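Local coordinates for competence/damage-inducible protein CinA (Agrobacterium tumefaciens, PDB 2A9S) that is of unknown function but belongs to the CinA competence/damage-inducible family, some relatives of which deamidate nicotinamide mononucleotide, at residues A[69-75]-A[89-94]; A[82-88]-A[123-127]. Residue numbers count along the deposited sequence, not the author numbering.

Interaction 1: A[69-75]-A[89-94]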
loop_
_atom_site.group_PDB
_atom_site.type_symbol
_atom_site.label_atom_id
_atom_site.label_comp_id
_atom_site.label_asym_id
_atom_site.label_seq_id
_atom_site.Cartn_x
_atom_site.Cartn_y
_atom_site.Cartn_z
ATOM N N LEU A 69 -12.380 -2.916 -5.401
ATOM C CA LEU A 69 -12.305 -4.377 -5.493
ATOM C C LEU A 69 -13.604 -5.093 -5.894
ATOM O O LEU A 69 -13.576 -6.298 -6.165
ATOM C CB LEU A 69 -11.768 -4.966 -4.189
ATOM C CG LEU A 69 -10.346 -4.508 -3.836
ATOM C CD1 LEU A 69 -10.008 -5.054 -2.441
ATOM C CD2 LEU A 69 -9.305 -4.937 -4.883
ATOM N N GLY A 70 -14.706 -4.348 -5.912
ATOM C CA GLY A 70 -16.025 -4.918 -6.219
ATOM C C GLY A 70 -16.613 -5.795 -5.124
ATOM O O GLY A 70 -17.430 -6.687 -5.413
ATOM N N VAL A 71 -16.210 -5.570 -3.871
ATOM C CA VAL A 71 -16.803 -6.283 -2.746
ATOM C C VAL A 71 -18.265 -5.823 -2.635
ATOM O O VAL A 71 -18.550 -4.629 -2.727
ATOM C CB VAL A 71 -16.065 -6.004 -1.422
ATOM C CG1 VAL A 71 -16.805 -6.633 -0.259
ATOM C CG2 VAL A 71 -14.614 -6.536 -1.483
ATOM N N GLY A 72 -19.183 -6.775 -2.456
ATOM C CA GLY A 72 -20.617 -6.452 -2.428
ATOM C C GLY A 72 -21.091 -5.737 -1.179
ATOM O O GLY A 72 -20.690 -6.084 -0.056
ATOM N N THR A 73 -21.960 -4.740 -1.367
ATOM C CA THR A 73 -22.625 -4.055 -0.243
ATOM C C THR A 73 -23.376 -5.098 0.614
ATOM O O THR A 73 -23.512 -4.960 1.835
ATOM C CB THR A 73 -23.603 -2.959 -0.753
ATOM O OG1 THR A 73 -22.900 -2.061 -1.622
ATOM C CG2 THR A 73 -24.195 -2.152 0.410
ATOM N N GLU A 74 -23.819 -6.149 -0.066
ATOM C CA GLU A 74 -24.542 -7.279 0.494
ATOM C C GLU A 74 -23.657 -8.201 1.350
ATOM O O GLU A 74 -24.105 -8.753 2.360
ATOM C CB GLU A 74 -25.227 -8.033 -0.667
ATOM C CG GLU A 74 -24.850 -9.514 -0.894
ATOM C CD GLU A 74 -23.744 -9.723 -1.951
ATOM O OE1 GLU A 74 -22.685 -9.041 -1.905
ATOM O OE2 GLU A 74 -23.942 -10.595 -2.835
ATOM N N THR A 75 -22.407 -8.373 0.934
ATOM C CA THR A 75 -21.431 -9.104 1.729
ATOM C C THR A 75 -21.076 -8.274 2.963
ATOM O O THR A 75 -20.954 -8.814 4.059
ATOM C CB THR A 75 -20.191 -9.445 0.884
ATOM O OG1 THR A 75 -20.554 -10.412 -0.108
ATOM C CG2 THR A 75 -19.068 -10.023 1.738
ATOM N N GLN A 89 -13.840 -12.000 -1.414
ATOM C CA GLN A 89 -14.195 -11.040 -2.473
ATOM C C GLN A 89 -13.081 -10.044 -2.792
ATOM O O GLN A 89 -12.830 -9.727 -3.959
ATOM C CB GLN A 89 -15.492 -10.307 -2.155
ATOM C CG GLN A 89 -16.674 -11.263 -2.256
ATOM C CD GLN A 89 -17.999 -10.567 -2.181
ATOM O OE1 GLN A 89 -18.087 -9.404 -1.804
ATOM N NE2 GLN A 89 -19.058 -11.298 -2.517
ATOM N N MET A 90 -12.400 -9.573 -1.750
ATOM C CA MET A 90 -11.211 -8.742 -1.932
ATOM C C MET A 90 -10.143 -9.459 -2.790
ATOM O O MET A 90 -9.569 -8.856 -3.715
ATOM C CB MET A 90 -10.613 -8.346 -0.572
ATOM C CG MET A 90 -11.415 -7.307 0.239
ATOM S SD MET A 90 -10.774 -6.973 1.931
ATOM C CE MET A 90 -9.215 -6.156 1.560
ATOM N N ALA A 91 -9.887 -10.726 -2.496
ATOM C CA ALA A 91 -8.835 -11.481 -3.175
ATOM C C ALA A 91 -9.209 -11.640 -4.663
ATOM O O ALA A 91 -8.390 -11.430 -5.569
ATOM C CB ALA A 91 -8.640 -12.865 -2.497
ATOM N N HIS A 92 -10.480 -11.975 -4.889
ATOM C CA HIS A 92 -11.007 -12.123 -6.233
ATOM C C HIS A 92 -10.915 -10.800 -7.001
ATOM O O HIS A 92 -10.432 -10.771 -8.155
ATOM C CB HIS A 92 -12.455 -12.601 -6.168
ATOM C CG HIS A 92 -13.067 -12.804 -7.516
ATOM N ND1 HIS A 92 -13.910 -11.883 -8.095
ATOM C CD2 HIS A 92 -12.921 -13.808 -8.416
ATOM C CE1 HIS A 92 -14.285 -12.327 -9.285
ATOM N NE2 HIS A 92 -13.690 -13.488 -9.508
ATOM N N GLY A 93 -11.381 -9.713 -6.378
ATOM C CA GLY A 93 -11.263 -8.369 -6.971
ATOM C C GLY A 93 -9.838 -7.943 -7.301
ATOM O O GLY A 93 -9.568 -7.397 -8.389
ATOM N N ALA A 94 -8.906 -8.196 -6.373
ATOM C CA ALA A 94 -7.526 -7.753 -6.574
ATOM C C ALA A 94 -6.867 -8.537 -7.691
ATOM O O ALA A 94 -5.958 -8.029 -8.374
ATOM C CB ALA A 94 -6.708 -7.873 -5.290
HETATM O O HOH W 1 -14.742 -8.892 -5.686
#
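Gln89 reaches from helix 84-96 along the turn that joins helix 62-69 to helix 73-79. Its OE1 accepts a hydrogen bond from Gly72 N (2.9 Å, nearly linear), so the amide tip engages the backbone at the N-cap position of the second helix; the same OE1 lies 3.4 Å from Val71 CG1, and Gln89 NE2 is 3.0 Å from Thr75 OG1. The backbone of Gln89 takes part through water 1, which donates to both Gln89 O (2.7 Å) and Leu69 O (2.9 Å). One residue on, Met90 adds apolar surface: its CG is 3.8 Å from Leu69 CD1 and 3.7 Å from Val71 CG2. Gly93 permits the closest backbone approach, its CA lying 3.2 Å from Leu69 O in a CA-H...O contact; a CB there would fall about 2.0 Å from Leu69 O and clash. Finally, Ala94 CB meets Leu69 CD2 at 3.9 Å. Leu69 also touches Phe57 and Thr59, and thus fills the space between helix 84-96 and strand 53-59. Gly70, with positive phi, ends the first helix. Such packing between turn and helix belongs to the helical connection of a beta-alpha-beta crossover, here leading from strand 53-59 to strand 102-108 in an alpha/beta fold.

Interaction 2: A[82-88]-A[123-127]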
loop_
_atom_site.group_PDB
_atom_site.type_symbol
_atom_site.label_atom_id
_atom_site.label_comp_id
_atom_site.label_asym_id
_atom_site.label_seq_id
_atom_site.Cartn_x
_atom_site.Cartn_y
_atom_site.Cartn_z
ATOM N N VAL A 82 -14.790 -7.305 8.320
ATOM C CA VAL A 82 -13.911 -8.364 8.855
ATOM C C VAL A 82 -14.639 -9.706 8.836
ATOM O O VAL A 82 -15.372 -10.072 9.789
ATOM C CB VAL A 82 -13.396 -8.032 10.276
ATOM C CG1 VAL A 82 -12.473 -9.171 10.802
ATOM C CG2 VAL A 82 -12.659 -6.702 10.271
ATOM N N SER A 83 -14.448 -10.444 7.750
ATOM C CA SER A 83 -15.130 -11.734 7.564
ATOM C C SER A 83 -14.423 -12.551 6.491
ATOM O O SER A 83 -13.710 -12.005 5.632
ATOM C CB SER A 83 -16.612 -11.506 7.166
ATOM O OG SER A 83 -16.762 -10.983 5.847
ATOM N N ARG A 84 -14.642 -13.859 6.526
ATOM C CA ARG A 84 -14.151 -14.755 5.495
ATOM C C ARG A 84 -14.665 -14.297 4.116
ATOM O O ARG A 84 -13.894 -14.214 3.154
ATOM C CB ARG A 84 -14.604 -16.183 5.835
ATOM C CG ARG A 84 -14.283 -17.211 4.793
ATOM C CD ARG A 84 -15.064 -18.497 5.048
ATOM N NE ARG A 84 -14.828 -19.423 3.950
ATOM C CZ ARG A 84 -15.614 -19.544 2.880
ATOM N NH1 ARG A 84 -16.716 -18.801 2.769
ATOM N NH2 ARG A 84 -15.298 -20.408 1.920
ATOM N N GLN A 85 -15.952 -13.951 4.054
ATOM C CA GLN A 85 -16.594 -13.532 2.806
ATOM C C GLN A 85 -15.991 -12.266 2.182
ATOM O O GLN A 85 -15.772 -12.215 0.967
ATOM C CB GLN A 85 -18.108 -13.364 3.006
ATOM C CG GLN A 85 -18.833 -14.692 3.312
ATOM C CD GLN A 85 -18.750 -15.132 4.799
ATOM O OE1 GLN A 85 -18.140 -14.460 5.657
ATOM N NE2 GLN A 85 -19.381 -16.274 5.098
ATOM N N THR A 86 -15.747 -11.245 3.005
ATOM C CA THR A 86 -15.114 -10.021 2.515
ATOM C C THR A 86 -13.710 -10.347 2.027
ATOM O O THR A 86 -13.333 -9.898 0.970
ATOM C CB THR A 86 -15.129 -8.885 3.560
ATOM O OG1 THR A 86 -16.494 -8.472 3.752
ATOM C CG2 THR A 86 -14.308 -7.682 3.064
ATOM N N ALA A 87 -12.973 -11.183 2.764
ATOM C CA ALA A 87 -11.599 -11.538 2.366
ATOM C C ALA A 87 -11.559 -12.205 0.997
ATOM O O ALA A 87 -10.756 -11.825 0.129
ATOM C CB ALA A 87 -10.923 -12.421 3.423
ATOM N N LEU A 88 -12.440 -13.197 0.819
ATOM C CA LEU A 88 -12.567 -13.877 -0.466
ATOM C C LEU A 88 -12.895 -12.916 -1.604
ATOM O O LEU A 88 -12.264 -13.006 -2.651
ATOM C CB LEU A 88 -13.612 -14.992 -0.396
ATOM C CG LEU A 88 -13.278 -16.172 0.512
ATOM C CD1 LEU A 88 -14.508 -17.090 0.580
ATOM C CD2 LEU A 88 -12.079 -16.913 -0.042
ATOM N N LEU A 123 -8.225 -10.370 15.439
ATOM C CA LEU A 123 -8.891 -11.241 14.481
ATOM C C LEU A 123 -8.585 -10.753 13.074
ATOM O O LEU A 123 -8.824 -9.581 12.757
ATOM C CB LEU A 123 -10.421 -11.210 14.674
ATOM C CG LEU A 123 -11.219 -11.846 13.533
ATOM C CD1 LEU A 123 -11.006 -13.342 13.453
ATOM C CD2 LEU A 123 -12.698 -11.512 13.646
ATOM N N VAL A 124 -8.070 -11.631 12.220
ATOM C CA VAL A 124 -7.724 -11.214 10.865
ATOM C C VAL A 124 -8.141 -12.348 9.931
ATOM O O VAL A 124 -7.849 -13.512 10.206
ATOM C CB VAL A 124 -6.194 -10.948 10.686
ATOM C CG1 VAL A 124 -5.848 -10.617 9.188
ATOM C CG2 VAL A 124 -5.676 -9.847 11.626
ATOM N N HIS A 125 -8.820 -11.999 8.851
ATOM C CA HIS A 125 -9.165 -12.959 7.804
ATOM C C HIS A 125 -8.213 -12.718 6.629
ATOM O O HIS A 125 -8.066 -11.578 6.181
ATOM C CB HIS A 125 -10.617 -12.783 7.369
ATOM C CG HIS A 125 -11.601 -13.362 8.349
ATOM N ND1 HIS A 125 -11.879 -14.710 8.408
ATOM C CD2 HIS A 125 -12.302 -12.787 9.353
ATOM C CE1 HIS A 125 -12.741 -14.941 9.380
ATOM N NE2 HIS A 125 -13.026 -13.790 9.961
ATOM N N LEU A 126 -7.563 -13.788 6.168
ATOM C CA LEU A 126 -6.634 -13.698 5.038
ATOM C C LEU A 126 -7.108 -14.659 3.965
ATOM O O LEU A 126 -7.554 -15.793 4.262
ATOM C CB LEU A 126 -5.187 -14.039 5.442
ATOM C CG LEU A 126 -4.515 -13.234 6.554
ATOM C CD1 LEU A 126 -4.797 -13.874 7.923
ATOM C CD2 LEU A 126 -3.025 -13.152 6.297
ATOM N N ALA A 127 -6.981 -14.225 2.708
ATOM C CA ALA A 127 -7.368 -15.086 1.578
ATOM C C ALA A 127 -6.362 -14.861 0.465
ATOM O O ALA A 127 -5.948 -13.723 0.205
ATOM C CB ALA A 127 -8.774 -14.768 1.104
#
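The imidazole of His125 lies under the N-terminus of helix 84-96, with the Ser83-Arg84 peptide over one ring face: Ser83 C is 3.5 Å from His125 CG. Val82 CG1 sits at the ring edge, 3.9 Å from His125 CD2, and also meets Leu123 CD2 at 3.7 Å. Farther along, small residues let the helix settle on the strand: the axes of segments 84-88 and 123-127 approach to 7.3 Å at a crossing angle of -37°. Ala87 CB packs 3.9 Å from Ala127 CB, and Leu88 CD2 flanks the same Ala127 CB at 4.1 Å. On the reverse side of the strand, Leu126 faces helix 147-167, so the sheet is sandwiched between helices. No hydrogen bond joins the two segments. Arg84 N lies 3.4 Å from His125 ND1 at a poor angle; with ND1 hydrogen-bonded to His137 NE2 and Ser83 OG capping its own helix through Thr86 N, the contact rests on apolar packing and on a peptide lying flat against an imidazole.

Overall arrangement
Both interactions use helix 84-96: its start lies on strand 123-127 in interaction 2, while the turns that follow meet the 69-75 segment in interaction 1. Their centres are about 11 Å apart, and they touch directly. Thr75 CG2 packs 3.6 Å from Thr86 OG1 and 3.7 Å from Gln85 CB, while Ala91 CB lies 3.9 Å from Ala127 O, so helix 84-96 is held between the preceding segment 69-75 and the sheet. Along the chain the segments alternate, 123-127 coming last, after the sheet has been re-entered through strand 102-108. Thr107 and Ala105 of that strand lie beneath the helix, Thr107 touching both Met90 and Ala87 and thereby linking the two contacts.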